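Local coordinates for putative uncharacterized protein (Chaetomium thermophilum, PDB 5T8V) that is the HEAT-repeat C-terminal part of Scc2, a SCC2/Nipped-B family protein that probably loads cohesin onto chromatin, at residues P964-Q967 with L968-R971; F1056-V1059 with F1060-I1064; L1297-A1300 with M1301-V1305. All blocks are in the same frame, centred on the assembly; numbering follows the deposited sequence.

Overall arrangement
All three contacts are local, made between residues close in sequence in a mainly helical HEAT-repeat protein with hardly any strand. Interaction 1 is a surface contact at the start of helix 969-986, where an aspartate and a lysine carry the chemistry. Interaction 2, in the last turns of helix 1050-1062, is partly buried: main-chain bonds join its segments, Asp-1062 bridges to Arg-1029, and Val-1059 and Phe-1060 turn to neighbouring helices. Helix 1026-1042 touches both, and their centres are about 24 Å apart. Interaction 3, within helix 1291-1319, is partly buried too; there regular backbone bonds run beside a methionine packed on aliphatic neighbours, with an exposed arginine and a glutamate tied to helix 1364-1387.

Interaction 1 (P964-Q967 with L968-R971); sequences PLDQ and LKIR
Asp-966 turns its CG between its own backbone N and carbonyl carbon (chi1 52°), which swings the carboxylate forward over the first residues of the helix; Lys-969 meets it with an extended chain that bends only at the last torsion (chi4 72°) to bring NZ back. The two side chains cross at about a right angle. OD1 of Asp-966 receives the backbone N of Lys-969 at 2.6 Å, in a nearly straight bond (166°) that arrives almost along the C-O axis, and a weak bond from Leu-968 N joins it at 3.2 Å. The other oxygen, OD2, forms a salt bridge with Lys-969 NZ at 3.0 Å, the ammonium standing above the carboxylate plane. This is a helix N-terminal cap: the side chain takes up the amides of Leu-968 and Lys-969 where the chain enters helix 969-986, and its negative charge probably also suits that end of the helix dipole. Cut back to an alanine, this position would probably leave the Lys-969 amide without its carboxylate acceptor and the ammonium of Lys-969 without its paired charge. Beside the cap, Asp-966 O accepts a weak bond from Ile-970 N at 3.3 Å. Leu-965 lays CD1 against CG1 of Ile-970 at 4.1 Å, again roughly at right angles; Leu-965 also rests on Thr-956 and Ala-960 of helix 940-960, while Ile-970 reaches Val-1028 of helix 1026-1042.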
ATOM      1  N   PRO A 964      23.689 -18.265  70.483  1.00 71.88           N
ATOM      2  CA  PRO A 964      22.946 -18.346  69.216  1.00 75.42           C
ATOM      3  C   PRO A 964      23.517 -17.480  68.101  1.00 72.91           C
ATOM      4  O   PRO A 964      22.802 -16.648  67.535  1.00 75.01           O
ATOM      5  CB  PRO A 964      21.537 -17.876  69.609  1.00 77.09           C
ATOM      6  CG  PRO A 964      21.443 -18.122  71.063  1.00 78.17           C
ATOM      7  CD  PRO A 964      22.812 -17.877  71.602  1.00 79.43           C
ATOM      8  N   LEU A 965      24.793 -17.670  67.763  1.00 99.40           N
ATOM      9  CA  LEU A 965      25.396 -16.951  66.646  1.00 97.44           C
ATOM     10  C   LEU A 965      25.210 -15.445  66.798  1.00102.79           C
ATOM     11  O   LEU A 965      24.983 -14.946  67.905  1.00102.10           O
ATOM     12  CB  LEU A 965      24.788 -17.435  65.326  1.00 94.79           C
ATOM     13  CG  LEU A 965      24.983 -18.914  65.002  1.00 92.35           C
ATOM     14  CD1 LEU A 965      24.067 -19.332  63.863  1.00 90.91           C
ATOM     15  CD2 LEU A 965      26.436 -19.189  64.642  1.00 91.00           C
ATOM     16  N   ASP A 966      25.318 -14.716  65.691  1.00 68.98           N
ATOM     17  CA  ASP A 966      25.054 -13.284  65.648  1.00 72.59           C
ATOM     18  C   ASP A 966      24.929 -12.896  64.181  1.00 66.88           C
ATOM     19  O   ASP A 966      25.147 -13.715  63.285  1.00 61.90           O
ATOM     20  CB  ASP A 966      26.151 -12.475  66.347  1.00 80.79           C
ATOM     21  CG  ASP A 966      27.541 -12.817  65.846  1.00 84.97           C
ATOM     22  OD1 ASP A 966      27.655 -13.408  64.753  1.00 85.22           O
ATOM     23  OD2 ASP A 966      28.523 -12.491  66.546  1.00 88.12           O
ATOM     24  N   GLN A 967      24.572 -11.635  63.944  1.00104.89           N
ATOM     25  CA  GLN A 967      24.361 -11.182  62.575  1.00104.71           C
ATOM     26  C   GLN A 967      25.638 -11.204  61.743  1.00 99.95           C
ATOM     27  O   GLN A 967      25.559 -11.060  60.518  1.00100.74           O
ATOM     28  CB  GLN A 967      23.769  -9.770  62.576  1.00108.59           C
ATOM     29  CG  GLN A 967      22.903  -9.466  61.365  1.00109.28           C
ATOM     30  CD  GLN A 967      21.684 -10.368  61.286  1.00110.20           C
ATOM     31  OE1 GLN A 967      20.946 -10.518  62.259  1.00112.50           O
ATOM     32  NE2 GLN A 967      21.476 -10.984  60.127  1.00108.44           N
ATOM     33  N   LEU A 968      26.801 -11.386  62.367  1.00 63.97           N
ATOM     34  CA  LEU A 968      28.077 -11.415  61.662  1.00 60.53           C
ATOM     35  C   LEU A 968      28.553 -12.827  61.353  1.00 52.46           C
ATOM     36  O   LEU A 968      29.040 -13.082  60.249  1.00 50.91           O
ATOM     37  CB  LEU A 968      29.146 -10.685  62.483  1.00 65.91           C
ATOM     38  CG  LEU A 968      30.586 -10.756  61.964  1.00 66.01           C
ATOM     39  CD1 LEU A 968      30.675 -10.310  60.513  1.00 64.98           C
ATOM     40  CD2 LEU A 968      31.499  -9.910  62.835  1.00 67.81           C
ATOM     41  N   LYS A 969      28.429 -13.756  62.304  1.00 71.41           N
ATOM     42  CA  LYS A 969      28.839 -15.132  62.043  1.00 66.12           C
ATOM     43  C   LYS A 969      27.968 -15.784  60.977  1.00 62.89           C
ATOM     44  O   LYS A 969      28.439 -16.667  60.250  1.00 60.80           O
ATOM     45  CB  LYS A 969      28.798 -15.948  63.338  1.00 64.94           C
ATOM     46  CG  LYS A 969      29.859 -15.553  64.360  1.00 66.08           C
ATOM     47  CD  LYS A 969      29.847 -16.480  65.568  1.00 66.11           C
ATOM     48  CE  LYS A 969      30.825 -16.014  66.639  1.00 66.66           C
ATOM     49  NZ  LYS A 969      30.358 -14.780  67.330  1.00 68.96           N
ATOM     50  N   ILE A 970      26.705 -15.366  60.864  1.00 45.39           N
ATOM     51  CA  ILE A 970      25.824 -15.927  59.844  1.00 44.05           C
ATOM     52  C   ILE A 970      26.318 -15.560  58.451  1.00 43.21           C
ATOM     53  O   ILE A 970      26.245 -16.370  57.520  1.00 41.98           O
ATOM     54  CB  ILE A 970      24.375 -15.456  60.075  1.00 44.68           C
ATOM     55  CG1 ILE A 970      23.823 -16.078  61.362  1.00 45.36           C
ATOM     56  CG2 ILE A 970      23.488 -15.819  58.876  1.00 43.66           C
ATOM     57  CD1 ILE A 970      22.439 -15.582  61.755  1.00 46.32           C
ATOM     58  N   ARG A 971      26.816 -14.334  58.278  1.00 57.30           N
ATOM     59  CA  ARG A 971      27.360 -13.939  56.983  1.00 55.13           C
ATOM     60  C   ARG A 971      28.665 -14.671  56.696  1.00 52.21           C
ATOM     61  O   ARG A 971      28.902 -15.116  55.565  1.00 50.18           O
ATOM     62  CB  ARG A 971      27.553 -12.422  56.939  1.00 57.51           C
ATOM     63  CG  ARG A 971      26.256 -11.645  57.142  1.00 61.25           C
ATOM     64  CD  ARG A 971      26.432 -10.145  56.951  1.00 65.02           C
ATOM     65  NE  ARG A 971      27.239  -9.537  58.005  1.00 67.98           N
ATOM     66  CZ  ARG A 971      27.335  -8.226  58.214  1.00 71.20           C
ATOM     67  NH1 ARG A 971      26.670  -7.374  57.444  1.00 72.48           N
ATOM     68  NH2 ARG A 971      28.094  -7.766  59.199  1.00 72.41           N
TER

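Interaction 2 (F1056-V1059 with F1060-I1064); sequences FQQV and FDDQI
Phe-1060 opens the second segment by giving its backbone N to Phe-1056 O at 2.9 Å, in a nearly straight bond (170°). Its CG lies anti to the carbonyl carbon (chi1 -69°), a turn that carries the ring back along the helix until the ring lies alongside the Phe-1056 carbonyl, which meets it obliquely. Next comes Asp-1061, whose N bonds to Gln-1057 O at 2.9 Å. Its carboxylate folds back beside the preceding turn and lies 31° from the plane of the Gln-1057 amide, with 4.1 Å between Asp-1061 OD1 and Gln-1057 OE1, so the two groups are neighbours rather than bonded partners. Asp-1062 repeats the backbone pattern, its N reaching Gln-1058 O at 2.9 Å. Its carboxylate also turns back toward Gln-1058, but OD2 is taken by a salt bridge with Arg-1029 of helix 1026-1042, which ties this last turn to that helix. At Gln-1063 the backbone takes a positive phi and leaves the helix; its N still makes a weak bond to Val-1059 O, 3.2 Å long. Ile-1064 then leads the chain on toward helix 1065-1086. Among its neighbours, helix 1050-1062 is packed on several sides in HEAT-repeat fashion: Val-1059 meets Leu-1033 of helix 1026-1042 and Leu-1067 of helix 1065-1086, while Phe-1060 touches Val-1071 and sets its ring against that of Phe-1125 in helix 1115-1133.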
ATOM      1  N   PHE A1056      15.649 -31.768  51.348  1.00 54.27           N
ATOM      2  CA  PHE A1056      14.817 -31.307  50.240  1.00 52.90           C
ATOM      3  C   PHE A1056      13.338 -31.513  50.548  1.00 55.22           C
ATOM      4  O   PHE A1056      12.523 -30.596  50.382  1.00 55.21           O
ATOM      5  CB  PHE A1056      15.206 -32.035  48.949  1.00 51.48           C
ATOM      6  CG  PHE A1056      16.511 -31.572  48.342  1.00 49.64           C
ATOM      7  CD1 PHE A1056      17.279 -30.585  48.944  1.00 48.90           C
ATOM      8  CD2 PHE A1056      16.962 -32.123  47.153  1.00 49.12           C
ATOM      9  CE1 PHE A1056      18.468 -30.168  48.374  1.00 47.40           C
ATOM     10  CE2 PHE A1056      18.152 -31.708  46.581  1.00 47.61           C
ATOM     11  CZ  PHE A1056      18.903 -30.730  47.192  1.00 46.72           C
ATOM     12  N   GLN A1057      12.970 -32.714  50.999  1.00 59.00           N
ATOM     13  CA  GLN A1057      11.593 -32.953  51.419  1.00 61.35           C
ATOM     14  C   GLN A1057      11.174 -31.963  52.497  1.00 61.99           C
ATOM     15  O   GLN A1057      10.047 -31.456  52.479  1.00 62.52           O
ATOM     16  CB  GLN A1057      11.434 -34.388  51.921  1.00 64.01           C
ATOM     17  CG  GLN A1057      11.180 -35.413  50.823  1.00 64.83           C
ATOM     18  CD  GLN A1057       9.811 -35.261  50.184  1.00 64.20           C
ATOM     19  OE1 GLN A1057       9.103 -34.283  50.428  1.00 63.41           O
ATOM     20  NE2 GLN A1057       9.431 -36.233  49.363  1.00 65.79           N
ATOM     21  N   GLN A1058      12.068 -31.678  53.446  1.00 59.96           N
ATOM     22  CA  GLN A1058      11.764 -30.681  54.467  1.00 61.11           C
ATOM     23  C   GLN A1058      11.492 -29.322  53.835  1.00 58.39           C
ATOM     24  O   GLN A1058      10.549 -28.622  54.224  1.00 60.08           O
ATOM     25  CB  GLN A1058      12.920 -30.589  55.463  1.00 61.68           C
ATOM     26  CG  GLN A1058      12.615 -29.760  56.704  1.00 63.67           C
ATOM     27  CD  GLN A1058      11.462 -30.315  57.526  1.00 67.28           C
ATOM     28  OE1 GLN A1058      10.666 -29.558  58.080  1.00 67.66           O
ATOM     29  NE2 GLN A1058      11.372 -31.638  57.616  1.00 70.10           N
ATOM     30  N   VAL A1059      12.306 -28.936  52.852  1.00 39.24           N
ATOM     31  CA  VAL A1059      12.113 -27.663  52.161  1.00 38.09           C
ATOM     32  C   VAL A1059      10.724 -27.610  51.540  1.00 38.40           C
ATOM     33  O   VAL A1059       9.936 -26.692  51.802  1.00 38.75           O
ATOM     34  CB  VAL A1059      13.209 -27.461  51.100  1.00 36.67           C
ATOM     35  CG1 VAL A1059      12.822 -26.378  50.098  1.00 35.72           C
ATOM     36  CG2 VAL A1059      14.528 -27.107  51.765  1.00 36.42           C
ATOM     37  N   PHE A1060      10.404 -28.598  50.700  1.00 46.43           N
ATOM     38  CA  PHE A1060       9.114 -28.593  50.020  1.00 46.05           C
ATOM     39  C   PHE A1060       7.957 -28.638  51.008  1.00 49.73           C
ATOM     40  O   PHE A1060       6.898 -28.054  50.748  1.00 50.73           O
ATOM     41  CB  PHE A1060       9.035 -29.768  49.045  1.00 44.24           C
ATOM     42  CG  PHE A1060       9.956 -29.638  47.864  1.00 40.99           C
ATOM     43  CD1 PHE A1060       9.941 -28.498  47.078  1.00 39.14           C
ATOM     44  CD2 PHE A1060      10.844 -30.653  47.546  1.00 40.65           C
ATOM     45  CE1 PHE A1060      10.788 -28.376  45.994  1.00 37.33           C
ATOM     46  CE2 PHE A1060      11.694 -30.535  46.464  1.00 37.12           C
ATOM     47  CZ  PHE A1060      11.666 -29.396  45.687  1.00 36.69           C
ATOM     48  N   ASP A1061       8.135 -29.312  52.146  1.00 50.38           N
ATOM     49  CA  ASP A1061       7.080 -29.349  53.153  1.00 53.40           C
ATOM     50  C   ASP A1061       6.878 -27.979  53.791  1.00 53.73           C
ATOM     51  O   ASP A1061       5.739 -27.548  54.001  1.00 54.32           O
ATOM     52  CB  ASP A1061       7.405 -30.393  54.223  1.00 55.69           C
ATOM     53  CG  ASP A1061       7.252 -31.816  53.719  1.00 56.48           C
ATOM     54  OD1 ASP A1061       6.505 -32.027  52.740  1.00 55.72           O
ATOM     55  OD2 ASP A1061       7.874 -32.726  54.307  1.00 57.65           O
ATOM     56  N   ASP A1062       7.972 -27.281  54.104  1.00 52.81           N
ATOM     57  CA  ASP A1062       7.862 -25.969  54.733  1.00 53.58           C
ATOM     58  C   ASP A1062       7.216 -24.937  53.816  1.00 53.40           C
ATOM     59  O   ASP A1062       6.729 -23.913  54.307  1.00 53.89           O
ATOM     60  CB  ASP A1062       9.245 -25.484  55.169  1.00 52.55           C
ATOM     61  CG  ASP A1062       9.837 -26.335  56.276  1.00 53.99           C
ATOM     62  OD1 ASP A1062       9.371 -27.479  56.458  1.00 55.16           O
ATOM     63  OD2 ASP A1062      10.770 -25.862  56.961  1.00 53.84           O
ATOM     64  N   GLN A1063       7.200 -25.180  52.505  1.00 67.44           N
ATOM     65  CA  GLN A1063       6.575 -24.269  51.544  1.00 66.33           C
ATOM     66  C   GLN A1063       7.169 -22.864  51.642  1.00 65.47           C
ATOM     67  O   GLN A1063       6.452 -21.863  51.580  1.00 65.75           O
ATOM     68  CB  GLN A1063       5.056 -24.229  51.731  1.00 67.99           C
ATOM     69  CG  GLN A1063       4.333 -25.466  51.219  1.00 68.69           C
ATOM     70  CD  GLN A1063       2.824 -25.326  51.289  1.00 71.10           C
ATOM     71  OE1 GLN A1063       2.297 -24.557  52.093  1.00 73.76           O
ATOM     72  NE2 GLN A1063       2.122 -26.063  50.438  1.00 70.29           N
ATOM     73  N   ILE A1064       8.485 -22.786  51.790  1.00 58.42           N
ATOM     74  CA  ILE A1064       9.198 -21.513  51.860  1.00 58.26           C
ATOM     75  C   ILE A1064       9.725 -21.197  50.465  1.00 56.52           C
ATOM     76  O   ILE A1064      10.491 -22.002  49.911  1.00 55.63           O
ATOM     77  CB  ILE A1064      10.340 -21.563  52.884  1.00 58.51           C
ATOM     78  CG1 ILE A1064       9.774 -21.825  54.284  1.00 61.16           C
ATOM     79  CG2 ILE A1064      11.134 -20.256  52.864  1.00 57.03           C
ATOM     80  CD1 ILE A1064      10.826 -22.043  55.355  1.00 62.03           C
TER

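Interaction 3 (L1297-A1300 with M1301-V1305); sequences LVAA and MERLV
The carbonyl oxygen of Val-1298 receives the backbone N of Glu-1302 at 2.9 Å, in a nearly straight bond (168°), and the CG of the same glutamate lies beside that oxygen. From there the Glu-1302 chain runs extended back alongside the preceding turn, and its OE2 is held by a salt bridge with Arg-1381 of helix 1364-1387. Matching backbone bonds flank this one: Met-1301 N to Leu-1297 O, Arg-1303 N to Ala-1299 O and Leu-1304 N to Ala-1300 O. On the buried side Met-1301 does the packing. Its chain stays extended through chi2 and bends at the sulfur (chi3 -67°), which curls CE back over the preceding turn. There the methyl meets Val-1298 CG1 at 3.6 Å and Leu-1297 CG at 4.1 Å, in oblique crossings. The same methionine goes on to Val-1253 of helix 1243-1254, Leu-1283 of helix 1271-1284 and Ile-1377 of helix 1364-1387, among aliphatic side chains. Arg-1303 behaves quite differently: its CG is anti to the backbone N (chi1 -174°), and a later bend at chi3 folds the guanidinium back over the end of 1297-1300. One face of that flat group lies over Ala-1300 CA, with NH2 of Arg-1303 3.4 Å from Ala-1300 CB. Apolar residues turned toward three neighbouring helices, with Arg-1303 exposed and Glu-1302 bridged to helix 1364-1387, make this an amphipathic alpha-helix of the kind from which HEAT-repeat solenoids are stacked.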
ATOM      1  N   LEU A1297     -21.717 -30.597  16.543  1.00 56.36           N
ATOM      2  CA  LEU A1297     -21.724 -29.918  17.834  1.00 54.10           C
ATOM      3  C   LEU A1297     -23.117 -29.395  18.165  1.00 53.20           C
ATOM      4  O   LEU A1297     -23.679 -29.716  19.217  1.00 51.74           O
ATOM      5  CB  LEU A1297     -20.703 -28.778  17.826  1.00 53.56           C
ATOM      6  CG  LEU A1297     -20.714 -27.838  19.036  1.00 51.80           C
ATOM      7  CD1 LEU A1297     -20.503 -28.609  20.329  1.00 50.16           C
ATOM      8  CD2 LEU A1297     -19.655 -26.756  18.877  1.00 51.82           C
ATOM      9  N   VAL A1298     -23.693 -28.586  17.272  1.00 57.31           N
ATOM     10  CA  VAL A1298     -25.037 -28.068  17.506  1.00 57.49           C
ATOM     11  C   VAL A1298     -26.044 -29.205  17.543  1.00 56.95           C
ATOM     12  O   VAL A1298     -27.096 -29.095  18.185  1.00 56.25           O
ATOM     13  CB  VAL A1298     -25.410 -27.016  16.439  1.00 59.97           C
ATOM     14  CG1 VAL A1298     -24.397 -25.877  16.433  1.00 60.16           C
ATOM     15  CG2 VAL A1298     -25.518 -27.652  15.060  1.00 62.13           C
ATOM     16  N   ALA A1299     -25.749 -30.312  16.857  1.00 63.87           N
ATOM     17  CA  ALA A1299     -26.600 -31.491  16.962  1.00 64.00           C
ATOM     18  C   ALA A1299     -26.566 -32.057  18.376  1.00 62.36           C
ATOM     19  O   ALA A1299     -27.605 -32.435  18.929  1.00 62.14           O
ATOM     20  CB  ALA A1299     -26.163 -32.546  15.947  1.00 64.73           C
ATOM     21  N   ALA A1300     -25.377 -32.114  18.979  1.00 61.59           N
ATOM     22  CA  ALA A1300     -25.265 -32.616  20.344  1.00 62.19           C
ATOM     23  C   ALA A1300     -25.898 -31.654  21.340  1.00 61.31           C
ATOM     24  O   ALA A1300     -26.480 -32.086  22.343  1.00 61.29           O
ATOM     25  CB  ALA A1300     -23.798 -32.859  20.693  1.00 62.91           C
ATOM     26  N   MET A1301     -25.795 -30.347  21.085  1.00 58.29           N
ATOM     27  CA  MET A1301     -26.404 -29.370  21.982  1.00 57.03           C
ATOM     28  C   MET A1301     -27.925 -29.430  21.906  1.00 57.32           C
ATOM     29  O   MET A1301     -28.606 -29.406  22.938  1.00 56.76           O
ATOM     30  CB  MET A1301     -25.900 -27.965  21.645  1.00 56.33           C
ATOM     31  CG  MET A1301     -24.410 -27.770  21.893  1.00 55.05           C
ATOM     32  SD  MET A1301     -23.878 -26.047  21.779  1.00 55.21           S
ATOM     33  CE  MET A1301     -24.131 -25.715  20.041  1.00 56.48           C
ATOM     34  N   GLU A1302     -28.478 -29.511  20.694  1.00 59.66           N
ATOM     35  CA  GLU A1302     -29.919 -29.690  20.550  1.00 61.68           C
ATOM     36  C   GLU A1302     -30.375 -30.996  21.191  1.00 63.35           C
ATOM     37  O   GLU A1302     -31.431 -31.046  21.832  1.00 64.25           O
ATOM     38  CB  GLU A1302     -30.306 -29.657  19.071  1.00 62.47           C
ATOM     39  CG  GLU A1302     -30.087 -28.313  18.396  1.00 62.38           C
ATOM     40  CD  GLU A1302     -30.304 -28.374  16.895  1.00 63.60           C
ATOM     41  OE1 GLU A1302     -30.616 -29.469  16.383  1.00 63.69           O
ATOM     42  OE2 GLU A1302     -30.162 -27.328  16.229  1.00 64.43           O
ATOM     43  N   ARG A1303     -29.592 -32.063  21.025  1.00 63.90           N
ATOM     44  CA  ARG A1303     -29.951 -33.348  21.617  1.00 64.97           C
ATOM     45  C   ARG A1303     -29.995 -33.255  23.138  1.00 63.86           C
ATOM     46  O   ARG A1303     -30.961 -33.694  23.775  1.00 63.95           O
ATOM     47  CB  ARG A1303     -28.959 -34.420  21.158  1.00 66.42           C
ATOM     48  CG  ARG A1303     -29.305 -35.834  21.602  1.00 68.14           C
ATOM     49  CD  ARG A1303     -28.547 -36.885  20.795  1.00 69.36           C
ATOM     50  NE  ARG A1303     -27.098 -36.674  20.820  1.00 68.97           N
ATOM     51  CZ  ARG A1303     -26.388 -36.105  19.848  1.00 68.74           C
ATOM     52  NH1 ARG A1303     -26.972 -35.676  18.735  1.00 69.44           N
ATOM     53  NH2 ARG A1303     -25.075 -35.968  19.987  1.00 67.70           N
ATOM     54  N   LEU A1304     -28.958 -32.668  23.740  1.00 55.73           N
ATOM     55  CA  LEU A1304     -28.928 -32.512  25.191  1.00 56.66           C
ATOM     56  C   LEU A1304     -30.090 -31.655  25.676  1.00 57.92           C
ATOM     57  O   LEU A1304     -30.835 -32.049  26.581  1.00 57.85           O
ATOM     58  CB  LEU A1304     -27.595 -31.897  25.622  1.00 55.25           C
ATOM     59  CG  LEU A1304     -27.525 -31.370  27.059  1.00 54.93           C
ATOM     60  CD1 LEU A1304     -27.870 -32.461  28.066  1.00 55.77           C
ATOM     61  CD2 LEU A1304     -26.148 -30.791  27.343  1.00 53.95           C
ATOM     62  N   VAL A1305     -30.253 -30.467  25.088  1.00 68.80           N
ATOM     63  CA  VAL A1305     -31.313 -29.560  25.518  1.00 70.63           C
ATOM     64  C   VAL A1305     -32.672 -30.242  25.425  1.00 73.79           C
ATOM     65  O   VAL A1305     -33.498 -30.139  26.339  1.00 77.40           O
ATOM     66  CB  VAL A1305     -31.263 -28.262  24.687  1.00 69.02           C
ATOM     67  CG1 VAL A1305     -32.487 -27.397  24.942  1.00 69.74           C
ATOM     68  CG2 VAL A1305     -29.993 -27.483  25.005  1.00 67.79           C
TER